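Local structure of methionine gamma-lyase (Trichomonas vaginalis, 1PFF) at residues H12-A17 / C159-I164; W31-A36 / I165-S170; I100-A105 / T129-L134; S125-N130 / T195-V200. The protein belongs to the Cys/Met metabolism family of PLP-dependent enzymes and has the fold of the aminotransferase-like clan, assembled as four chains. All blocks are in the same frame, centred on the assembly; numbering follows the deposited sequence.

Contact 1 (H12-A17 / C159-I164); sequences HAEACA and CSRADI
Cys-16 and Cys-159 face one another as a non-hydrogen-bonded antiparallel pair, and here the packing is tight. Their CA atoms are 4.3 Å apart. Cys-16 SG and Cys-159 SG approach to 4.0 Å, much too far for a disulfide, and so they pack as small apolar groups. With SG anti to its backbone N (chi1 164°), Cys-16 directs the sulfur to that of Cys-159. Ala-13 CB rests on Cys-159 CB at 3.8 Å, and Ile-7 of helix 2-11 touches both cysteine side chains on this face.

The next pair, Ala-15 with Ser-160, is hydrogen-bonded in both directions: Ala-15 N to Ser-160 O at 3.0 Å and Ser-160 N to Ala-15 O at 3.1 Å. On this opposite face Ile-165 of helix 162-177 lies against both side chains, where the bare methyl of Ala-15 takes little room, while Ser-160 OG is satisfied by Asp-137 O.

Toward solvent the contact becomes polar and looser. The extended chain of Glu-14 carries OE1 to Ala-162 N at 3.0 Å, a nearly straight bond (175°) that meets the oxygen from above the carboxylate plane. A water gives a second bond to OE1 and accepts from Asp-163 N. The carboxylate thus serves the first turn of the helix, whose positive end would probably favour its charged form. Arg-161, at the N-cap position, turns to Asp-163 OD1 in a salt bridge.

Strand 15-19 hydrogen-bonded to strand 156-160 is the antiparallel margin of the seven-stranded mixed sheet familiar from the large domain of fold-type I PLP enzymes.

Contact 2 (W31-A36 / I165-S170); sequences WTFLKA and IAKVKS. With EDO (1,2-ethanediol), chain M.
Phe-33 lies across both Lys-167 and Val-168, its side chain crossing each at about a right angle. The ring presents its edge to the valine: Val-168 CG2 sits near the ring plane, 3.9 Å from Phe-33 CE1. Lys-167 CD comes obliquely to Phe-33 CE2, also at 3.9 Å, while Lys-167 CB lies 4.0 Å from Phe-33 CZ. One face of the ring has Thr-32 CG2 over its centre, 3.8 Å above the plane.

Being anti to the backbone N, Thr-32 CG2 also projects to the helix opposite and lies 3.8 Å from Lys-167 O, whereas the hydroxyl OG1 is turned back to Ala-28 O of its own helix. Beyond the contact, Lys-167 runs on extended, and its NZ makes a weak hydrogen bond to O2 of a 1,2-ethanediol, probably from the crystallisation liquor. Ile-164 also touches Phe-33, and Trp-31 bonds through NE1 to Ile-176 O of the second subunit.

Helices 22-33 and 162-177 thus meet here largely through carbon atoms, with one methyl against a backbone carbonyl. Lysine suits the margin, its methylenes beside the ring while the ammonium reaches outward; burial of apolar surface probably contributes most between these two segments.

Contact 3 (I100-A105 / T129-L134); sequences IDIEDA and TNPLDL
The helical turn that sets Ile-102 against Leu-134 is closed by the bond from Ala-105 N to Asp-101 O, at 2.8 Å. Asp-101 also caps the turn with its side chain: OD2 accepts from Asp-104 N at 3.0 Å, the donor standing well above the carboxylate plane, and OD1 forms a salt bridge with Lys-239. An aspartate suits this N-cap because its short chain can bend back to an N-H that has no carbonyl of an earlier turn.

Ile-102 does most of the touching. Its CD1 meets Thr-129 CG2 tip to tip at 3.6 Å, while the threonine's OG1 bonds to Gln-240 O. Helix 102-109 is the connection of a beta-alpha-beta unit between the adjacent parallel strands 84-90 and 116-120, and Ile-102 joins it to the loop that leads into strand 138-142.

Leu-134 crosses Ile-102 at about a right angle. Its CD1 lies 3.8 Å from Ile-102 CB; chi1 of -63° sets Ile-102 CG1 beside the backbone N and leaves CG2 anti to it, equally close to Leu-134 CB. Pro-131, in a short 3-10 turn, adds its ring CG at 4.3 Å from Ile-102 CD1. At the margin, Leu-134 CD2 touches Glu-103 OE1 at 3.9 Å.

Contact 4 (S125-N130 / T195-V200); sequences SPILTN and TLDMRV
Ile-127, in the short helical turn 125-128, approaches Asp-197 of the long helix 183-216 with their CA atoms 6.1 Å apart. In fold-type I PLP enzymes a long helix of this kind links the large domain to the C-terminal one, and here it is packed against the turn that follows strand 116-120.

Ile-127 is the central side chain. It slides past Leu-196 in the opposite direction, bringing Ile-127 CG1 to 3.6 Å from Leu-196 CG. Because chi2 is -53°, CD1 is folded over rather than extended, and it lies 3.9 Å from both Leu-196 CD2 and the backbone at Asp-197 CA. On the other branch, CG2 touches Val-200 CG1 and comes near Asp-197 OD2. A beta-branched residue fits well here, since its two arms can meet residues one helical turn apart. Leu-10 of helix 2-11 touches both Ile-127 and Leu-196.

The polar ends look elsewhere: Asp-197 OD1 makes a salt bridge with Arg-202 of the third subunit, and OD2 one with Lys-201, so the same helix also faces a subunit interface.

Ser-125 opens the turn as an ST turn, its OG accepting from Ile-127 N at 3.1 Å. The same oxygen lies against a methyl, Val-200 CG2, at 3.5 Å. Leu-128 reaches toward Val-200 tip to tip, and a single methyl, Val-200 CG1, sits over the branched end of the leucine, 3.6 Å from Leu-128 CG and 3.8 Å from each of Leu-128 CD1 and CD2.

Overall arrangement
Contacts 1 and 2, centres 13 Å apart, share helix 162-177: one lies where strand 156-160 leads into it, the other a turn further on against helix 22-33. Contacts 3 and 4 overlap at Thr-129 and Asn-130, so the loop after helix 125-128 serves both. His-12 joins the two groups, its ND1 lying 2.7 Å from Asp-133 OD1 in a probable hydrogen bond. Contacts 2 and 4 are the most distant, about 28 Å between centres. Along the chain, contact 3 falls wholly between the two segments of contact 1, whereas contact 4 alternates with it. Contact 1 thus belongs to the seven-stranded sheet, contacts 2 and 3 pack helices or loops by it, and contact 4 brings in the long helix 183-216.

Contact 1 (H12-A17 / C159-I164)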
# COMPACT_ATOMS: atom_id res chain seq x y z
N HIS A 12 -22.88 9.92 -15.10
CA HIS A 12 -23.25 11.16 -15.81
C HIS A 12 -23.49 12.32 -14.85
O HIS A 12 -24.35 13.18 -15.09
CB HIS A 12 -24.45 10.96 -16.74
CG HIS A 12 -24.45 9.66 -17.47
ND1 HIS A 12 -25.54 8.81 -17.48
CD2 HIS A 12 -23.48 9.04 -18.20
CE1 HIS A 12 -25.25 7.74 -18.20
NE2 HIS A 12 -24.01 7.85 -18.63
N ALA A 13 -22.70 12.35 -13.78
CA ALA A 13 -22.78 13.39 -12.76
C ALA A 13 -21.82 14.54 -13.07
O ALA A 13 -20.83 14.34 -13.78
CB ALA A 13 -22.45 12.80 -11.42
N GLU A 14 -22.10 15.72 -12.53
CA GLU A 14 -21.17 16.84 -12.58
C GLU A 14 -19.95 16.59 -11.70
O GLU A 14 -18.83 16.96 -12.04
CB GLU A 14 -21.85 18.13 -12.12
CG GLU A 14 -22.98 18.59 -13.01
CD GLU A 14 -23.57 19.94 -12.61
OE1 GLU A 14 -22.95 20.68 -11.79
OE2 GLU A 14 -24.65 20.25 -13.14
N ALA A 15 -20.18 15.96 -10.55
CA ALA A 15 -19.12 15.78 -9.56
C ALA A 15 -19.35 14.56 -8.68
O ALA A 15 -20.46 14.01 -8.61
CB ALA A 15 -18.98 17.06 -8.69
N CYS A 16 -18.30 14.13 -7.99
CA CYS A 16 -18.40 13.01 -7.09
C CYS A 16 -17.50 13.23 -5.88
O CYS A 16 -16.46 13.89 -5.97
CB CYS A 16 -18.05 11.72 -7.83
SG CYS A 16 -17.69 10.30 -6.79
N ALA A 17 -17.94 12.71 -4.73
CA ALA A 17 -17.18 12.74 -3.49
C ALA A 17 -17.02 11.30 -3.01
O ALA A 17 -18.00 10.60 -2.82
CB ALA A 17 -17.91 13.57 -2.43
N CYS A 159 -22.50 11.00 -5.86
CA CYS A 159 -22.50 11.68 -7.16
C CYS A 159 -23.67 12.63 -7.28
O CYS A 159 -24.81 12.25 -7.00
CB CYS A 159 -22.59 10.67 -8.29
SG CYS A 159 -21.29 9.42 -8.22
N SER A 160 -23.40 13.86 -7.72
CA SER A 160 -24.44 14.89 -7.82
C SER A 160 -23.92 16.10 -8.61
O SER A 160 -22.83 16.04 -9.21
CB SER A 160 -24.91 15.31 -6.41
OG SER A 160 -26.14 16.03 -6.47
N ARG A 161 -24.70 17.18 -8.60
CA ARG A 161 -24.29 18.47 -9.15
C ARG A 161 -23.09 18.99 -8.37
O ARG A 161 -22.94 18.67 -7.19
CB ARG A 161 -25.41 19.51 -9.02
CG ARG A 161 -26.80 19.02 -9.39
CD ARG A 161 -27.82 20.13 -9.59
NE ARG A 161 -27.85 21.11 -8.50
CZ ARG A 161 -28.77 21.15 -7.54
NH1 ARG A 161 -29.76 20.26 -7.50
NH2 ARG A 161 -28.71 22.09 -6.60
N ALA A 162 -22.26 19.81 -9.02
CA ALA A 162 -21.05 20.36 -8.40
C ALA A 162 -21.33 21.10 -7.09
O ALA A 162 -20.60 20.94 -6.10
CB ALA A 162 -20.31 21.27 -9.38
N ASP A 163 -22.39 21.90 -7.08
CA ASP A 163 -22.70 22.69 -5.89
C ASP A 163 -23.14 21.84 -4.69
O ASP A 163 -22.75 22.13 -3.56
CB ASP A 163 -23.65 23.86 -6.22
CG ASP A 163 -25.07 23.44 -6.56
OD1 ASP A 163 -25.34 22.25 -6.85
OD2 ASP A 163 -26.00 24.28 -6.58
N ILE A 164 -23.91 20.78 -4.94
CA ILE A 164 -24.25 19.80 -3.90
C ILE A 164 -22.99 19.07 -3.38
O ILE A 164 -22.77 19.00 -2.17
CB ILE A 164 -25.31 18.78 -4.40
CG1 ILE A 164 -26.67 19.46 -4.54
CG2 ILE A 164 -25.42 17.59 -3.42
CD1 ILE A 164 -27.70 18.64 -5.28
O HOH W 1 -23.64 22.86 -9.64

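Contact 2 (W31-A36 / I165-S170)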
# COMPACT_ATOMS: atom_id res chain seq x y z
N TRP A 31 -27.08 14.13 6.51
CA TRP A 31 -26.86 15.09 7.60
C TRP A 31 -26.58 16.50 7.04
O TRP A 31 -26.97 17.49 7.64
CB TRP A 31 -25.68 14.69 8.50
CG TRP A 31 -25.84 13.45 9.34
CD1 TRP A 31 -25.19 12.25 9.16
CD2 TRP A 31 -26.63 13.30 10.53
NE1 TRP A 31 -25.55 11.36 10.15
CE2 TRP A 31 -26.44 11.97 11.00
CE3 TRP A 31 -27.51 14.13 11.23
CZ2 TRP A 31 -27.08 11.48 12.14
CZ3 TRP A 31 -28.14 13.64 12.38
CH2 TRP A 31 -27.92 12.32 12.82
N THR A 32 -25.92 16.57 5.88
CA THR A 32 -25.59 17.87 5.27
C THR A 32 -26.82 18.70 4.92
O THR A 32 -26.81 19.94 5.04
CB THR A 32 -24.75 17.63 3.99
OG1 THR A 32 -23.49 17.04 4.36
CG2 THR A 32 -24.35 18.95 3.33
N PHE A 33 -27.88 18.02 4.49
CA PHE A 33 -29.05 18.70 3.92
C PHE A 33 -30.29 18.68 4.80
O PHE A 33 -31.40 19.06 4.37
CB PHE A 33 -29.32 18.18 2.49
CG PHE A 33 -28.20 18.49 1.53
CD1 PHE A 33 -27.35 17.48 1.07
CD2 PHE A 33 -27.96 19.80 1.13
CE1 PHE A 33 -26.29 17.77 0.20
CE2 PHE A 33 -26.91 20.10 0.25
CZ PHE A 33 -26.07 19.08 -0.21
N LEU A 34 -30.09 18.27 6.04
CA LEU A 34 -31.16 18.25 7.04
C LEU A 34 -30.80 19.16 8.21
O LEU A 34 -29.64 19.54 8.37
CB LEU A 34 -31.41 16.82 7.55
CG LEU A 34 -32.05 15.84 6.56
CD1 LEU A 34 -32.09 14.42 7.15
CD2 LEU A 34 -33.46 16.28 6.07
N LYS A 35 -31.80 19.48 9.01
CA LYS A 35 -31.64 20.18 10.28
C LYS A 35 -32.82 19.80 11.16
O LYS A 35 -33.82 19.26 10.67
CB LYS A 35 -31.57 21.70 10.09
CG LYS A 35 -32.75 22.32 9.38
CD LYS A 35 -32.62 23.82 9.33
CE LYS A 35 -33.41 24.40 8.17
NZ LYS A 35 -34.80 23.88 8.07
N ALA A 36 -32.71 20.05 12.46
CA ALA A 36 -33.84 19.81 13.36
C ALA A 36 -35.04 20.57 12.81
O ALA A 36 -34.92 21.74 12.42
CB ALA A 36 -33.51 20.28 14.77
N ILE A 165 -22.17 18.55 -4.30
CA ILE A 165 -20.93 17.86 -3.91
C ILE A 165 -19.96 18.76 -3.14
O ILE A 165 -19.26 18.29 -2.25
CB ILE A 165 -20.24 17.21 -5.13
CG1 ILE A 165 -21.09 16.06 -5.70
CG2 ILE A 165 -18.82 16.73 -4.74
CD1 ILE A 165 -21.53 15.03 -4.64
N ALA A 166 -19.91 20.04 -3.50
CA ALA A 166 -19.14 21.02 -2.73
C ALA A 166 -19.52 20.99 -1.25
O ALA A 166 -18.64 20.98 -0.40
CB ALA A 166 -19.31 22.42 -3.31
N LYS A 167 -20.82 20.97 -0.95
CA LYS A 167 -21.32 20.93 0.43
C LYS A 167 -21.12 19.57 1.09
O LYS A 167 -20.78 19.48 2.28
CB LYS A 167 -22.81 21.30 0.47
CG LYS A 167 -23.07 22.77 0.20
CD LYS A 167 -24.53 23.13 0.50
CE LYS A 167 -24.75 24.63 0.40
NZ LYS A 167 -26.18 24.95 0.09
N VAL A 168 -21.32 18.50 0.32
CA VAL A 168 -21.07 17.14 0.81
C VAL A 168 -19.62 17.02 1.29
O VAL A 168 -19.37 16.48 2.36
CB VAL A 168 -21.40 16.06 -0.27
CG1 VAL A 168 -20.90 14.66 0.16
CG2 VAL A 168 -22.89 16.04 -0.57
N LYS A 169 -18.67 17.57 0.52
CA LYS A 169 -17.25 17.50 0.87
C LYS A 169 -16.91 18.39 2.05
O LYS A 169 -16.31 17.93 3.04
CB LYS A 169 -16.38 17.90 -0.33
CG LYS A 169 -16.31 16.84 -1.42
CD LYS A 169 -15.37 17.24 -2.55
CE LYS A 169 -15.12 16.06 -3.47
NZ LYS A 169 -14.14 16.39 -4.54
N SER A 170 -17.28 19.67 1.96
CA SER A 170 -16.82 20.65 2.94
C SER A 170 -17.58 20.55 4.26
O SER A 170 -17.03 20.86 5.32
CB SER A 170 -16.84 22.07 2.37
OG SER A 170 -18.15 22.50 2.07
C1 EDO M . -29.87 26.75 0.75
O1 EDO M . -28.67 27.20 1.37
C2 EDO M . -29.63 25.40 0.08
O2 EDO M . -29.22 24.44 1.05

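Contact 3 (I100-A105 / T129-L134)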
# COMPACT_ATOMS: atom_id res chain seq x y z
N ILE A 100 -38.37 -0.18 -7.18
CA ILE A 100 -39.03 1.13 -7.11
C ILE A 100 -38.81 1.88 -8.43
O ILE A 100 -37.67 1.99 -8.91
CB ILE A 100 -38.52 1.94 -5.89
CG1 ILE A 100 -38.84 1.19 -4.60
CG2 ILE A 100 -39.12 3.36 -5.89
CD1 ILE A 100 -37.96 1.59 -3.38
N ASP A 101 -39.90 2.39 -8.99
CA ASP A 101 -39.85 3.18 -10.21
C ASP A 101 -39.17 4.53 -9.95
O ASP A 101 -39.77 5.44 -9.35
CB ASP A 101 -41.27 3.36 -10.77
CG ASP A 101 -41.27 3.94 -12.17
OD1 ASP A 101 -42.18 3.58 -12.94
OD2 ASP A 101 -40.44 4.78 -12.57
N ILE A 102 -37.92 4.65 -10.38
CA ILE A 102 -37.11 5.85 -10.09
C ILE A 102 -37.73 7.10 -10.71
O ILE A 102 -37.94 8.11 -10.02
CB ILE A 102 -35.64 5.67 -10.58
CG1 ILE A 102 -34.94 4.53 -9.82
CG2 ILE A 102 -34.86 6.98 -10.43
CD1 ILE A 102 -33.61 4.08 -10.47
N GLU A 103 -38.02 7.04 -12.01
CA GLU A 103 -38.61 8.18 -12.72
C GLU A 103 -39.92 8.62 -12.04
O GLU A 103 -40.16 9.83 -11.86
CB GLU A 103 -38.83 7.84 -14.20
CG GLU A 103 -39.42 8.96 -15.03
CD GLU A 103 -39.10 8.86 -16.52
OE1 GLU A 103 -38.66 7.78 -16.98
OE2 GLU A 103 -39.29 9.86 -17.23
N ASP A 104 -40.75 7.65 -11.66
CA ASP A 104 -42.03 7.97 -11.02
C ASP A 104 -41.86 8.51 -9.60
O ASP A 104 -42.61 9.40 -9.18
CB ASP A 104 -42.97 6.75 -11.00
CG ASP A 104 -44.33 7.09 -10.44
OD1 ASP A 104 -45.08 7.82 -11.13
OD2 ASP A 104 -44.72 6.73 -9.32
N ALA A 105 -40.88 7.97 -8.87
CA ALA A 105 -40.56 8.48 -7.54
C ALA A 105 -40.15 9.95 -7.62
O ALA A 105 -40.60 10.77 -6.82
CB ALA A 105 -39.45 7.64 -6.87
N THR A 129 -27.84 0.95 -14.03
CA THR A 129 -28.80 2.03 -13.81
C THR A 129 -28.07 3.34 -13.57
O THR A 129 -27.08 3.39 -12.85
CB THR A 129 -29.70 1.69 -12.58
OG1 THR A 129 -30.46 0.51 -12.88
CG2 THR A 129 -30.78 2.77 -12.33
N ASN A 130 -28.58 4.41 -14.18
CA ASN A 130 -28.07 5.76 -13.90
C ASN A 130 -29.20 6.64 -13.39
O ASN A 130 -29.83 7.35 -14.17
CB ASN A 130 -27.43 6.35 -15.16
CG ASN A 130 -26.30 5.48 -15.69
OD1 ASN A 130 -26.34 4.99 -16.83
ND2 ASN A 130 -25.30 5.25 -14.85
N PRO A 131 -29.46 6.60 -12.07
CA PRO A 131 -30.62 7.30 -11.51
C PRO A 131 -30.63 8.80 -11.81
O PRO A 131 -31.72 9.38 -11.93
CB PRO A 131 -30.51 7.04 -9.99
CG PRO A 131 -29.70 5.75 -9.91
CD PRO A 131 -28.69 5.88 -11.04
N LEU A 132 -29.45 9.42 -11.94
CA LEU A 132 -29.36 10.85 -12.24
C LEU A 132 -30.05 11.20 -13.57
O LEU A 132 -30.64 12.26 -13.70
CB LEU A 132 -27.91 11.35 -12.24
CG LEU A 132 -27.12 11.23 -10.92
CD1 LEU A 132 -25.74 11.83 -11.13
CD2 LEU A 132 -27.83 11.90 -9.74
N ASP A 133 -29.97 10.28 -14.53
CA ASP A 133 -30.59 10.42 -15.85
C ASP A 133 -32.11 10.55 -15.73
O ASP A 133 -32.77 11.15 -16.58
CB ASP A 133 -30.31 9.18 -16.72
CG ASP A 133 -28.87 9.10 -17.18
OD1 ASP A 133 -27.94 9.39 -16.41
OD2 ASP A 133 -28.57 8.72 -18.33
N LEU A 134 -32.64 9.97 -14.65
CA LEU A 134 -34.07 9.98 -14.40
C LEU A 134 -34.52 11.07 -13.43
O LEU A 134 -35.66 11.06 -12.96
CB LEU A 134 -34.51 8.60 -13.90
CG LEU A 134 -34.17 7.45 -14.85
CD1 LEU A 134 -34.51 6.11 -14.18
CD2 LEU A 134 -34.87 7.61 -16.20

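Contact 4 (S125-N130 / T195-V200)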
# COMPACT_ATOMS: atom_id res chain seq x y z
N SER A 125 -25.43 -0.69 -9.68
CA SER A 125 -24.14 -0.13 -10.13
C SER A 125 -24.36 0.83 -11.31
O SER A 125 -25.39 0.75 -11.98
CB SER A 125 -23.14 -1.23 -10.51
OG SER A 125 -23.18 -1.46 -11.91
N PRO A 126 -23.39 1.72 -11.57
CA PRO A 126 -23.49 2.68 -12.69
C PRO A 126 -23.55 1.98 -14.04
O PRO A 126 -23.99 2.58 -15.02
CB PRO A 126 -22.19 3.49 -12.57
CG PRO A 126 -21.74 3.28 -11.15
CD PRO A 126 -22.11 1.86 -10.85
N ILE A 127 -23.12 0.71 -14.09
CA ILE A 127 -23.21 -0.10 -15.32
C ILE A 127 -24.66 -0.40 -15.73
O ILE A 127 -24.96 -0.45 -16.92
CB ILE A 127 -22.38 -1.43 -15.17
CG1 ILE A 127 -20.92 -1.15 -14.79
CG2 ILE A 127 -22.43 -2.28 -16.47
CD1 ILE A 127 -20.18 -0.15 -15.72
N LEU A 128 -25.56 -0.57 -14.76
CA LEU A 128 -26.91 -1.04 -15.07
C LEU A 128 -28.00 0.02 -14.97
O LEU A 128 -28.98 -0.03 -15.71
CB LEU A 128 -27.26 -2.24 -14.20
CG LEU A 128 -26.33 -3.46 -14.30
CD1 LEU A 128 -26.90 -4.62 -13.48
CD2 LEU A 128 -26.04 -3.86 -15.75
N THR A 129 -27.84 0.95 -14.03
CA THR A 129 -28.80 2.03 -13.81
C THR A 129 -28.07 3.34 -13.57
O THR A 129 -27.08 3.39 -12.85
CB THR A 129 -29.70 1.69 -12.58
OG1 THR A 129 -30.46 0.51 -12.88
CG2 THR A 129 -30.78 2.77 -12.33
N ASN A 130 -28.58 4.41 -14.18
CA ASN A 130 -28.07 5.76 -13.90
C ASN A 130 -29.20 6.64 -13.39
O ASN A 130 -29.83 7.35 -14.17
CB ASN A 130 -27.43 6.35 -15.16
CG ASN A 130 -26.30 5.48 -15.69
OD1 ASN A 130 -26.34 4.99 -16.83
ND2 ASN A 130 -25.30 5.25 -14.85
N THR A 195 -12.41 -3.04 -14.57
CA THR A 195 -13.05 -4.35 -14.73
C THR A 195 -14.51 -4.32 -14.29
O THR A 195 -15.17 -5.35 -14.26
CB THR A 195 -12.30 -5.45 -13.94
OG1 THR A 195 -12.25 -5.11 -12.54
CG2 THR A 195 -10.84 -5.57 -14.38
N LEU A 196 -15.00 -3.14 -13.95
CA LEU A 196 -16.36 -3.00 -13.43
C LEU A 196 -17.43 -3.46 -14.44
O LEU A 196 -18.31 -4.24 -14.10
CB LEU A 196 -16.58 -1.56 -12.96
CG LEU A 196 -18.01 -1.11 -12.63
CD1 LEU A 196 -18.53 -1.74 -11.37
CD2 LEU A 196 -18.05 0.42 -12.55
N ASP A 197 -17.32 -2.99 -15.68
CA ASP A 197 -18.25 -3.38 -16.73
C ASP A 197 -18.32 -4.91 -16.88
O ASP A 197 -19.41 -5.50 -16.88
CB ASP A 197 -17.82 -2.73 -18.05
CG ASP A 197 -18.78 -3.02 -19.20
OD1 ASP A 197 -18.57 -4.02 -19.92
OD2 ASP A 197 -19.75 -2.29 -19.47
N MET A 198 -17.15 -5.53 -16.97
CA MET A 198 -17.02 -6.98 -17.09
C MET A 198 -17.66 -7.73 -15.91
O MET A 198 -18.45 -8.65 -16.10
CB MET A 198 -15.53 -7.33 -17.22
CG MET A 198 -15.18 -8.80 -17.25
SD MET A 198 -13.40 -8.95 -16.87
CE MET A 198 -13.41 -8.98 -15.11
N ARG A 199 -17.32 -7.33 -14.69
CA ARG A 199 -17.77 -8.04 -13.49
C ARG A 199 -19.28 -7.90 -13.26
O ARG A 199 -19.95 -8.86 -12.88
CB ARG A 199 -16.99 -7.55 -12.26
CG ARG A 199 -15.58 -8.19 -12.13
CD ARG A 199 -14.74 -7.69 -10.94
NE ARG A 199 -14.42 -6.27 -11.03
CZ ARG A 199 -15.10 -5.30 -10.41
NH1 ARG A 199 -16.15 -5.61 -9.65
NH2 ARG A 199 -14.73 -4.03 -10.54
N VAL A 200 -19.81 -6.70 -13.49
CA VAL A 200 -21.23 -6.45 -13.28
C VAL A 200 -22.07 -7.21 -14.30
O VAL A 200 -23.07 -7.86 -13.94
CB VAL A 200 -21.56 -4.95 -13.29
CG1 VAL A 200 -23.07 -4.71 -13.50
CG2 VAL A 200 -21.12 -4.34 -11.98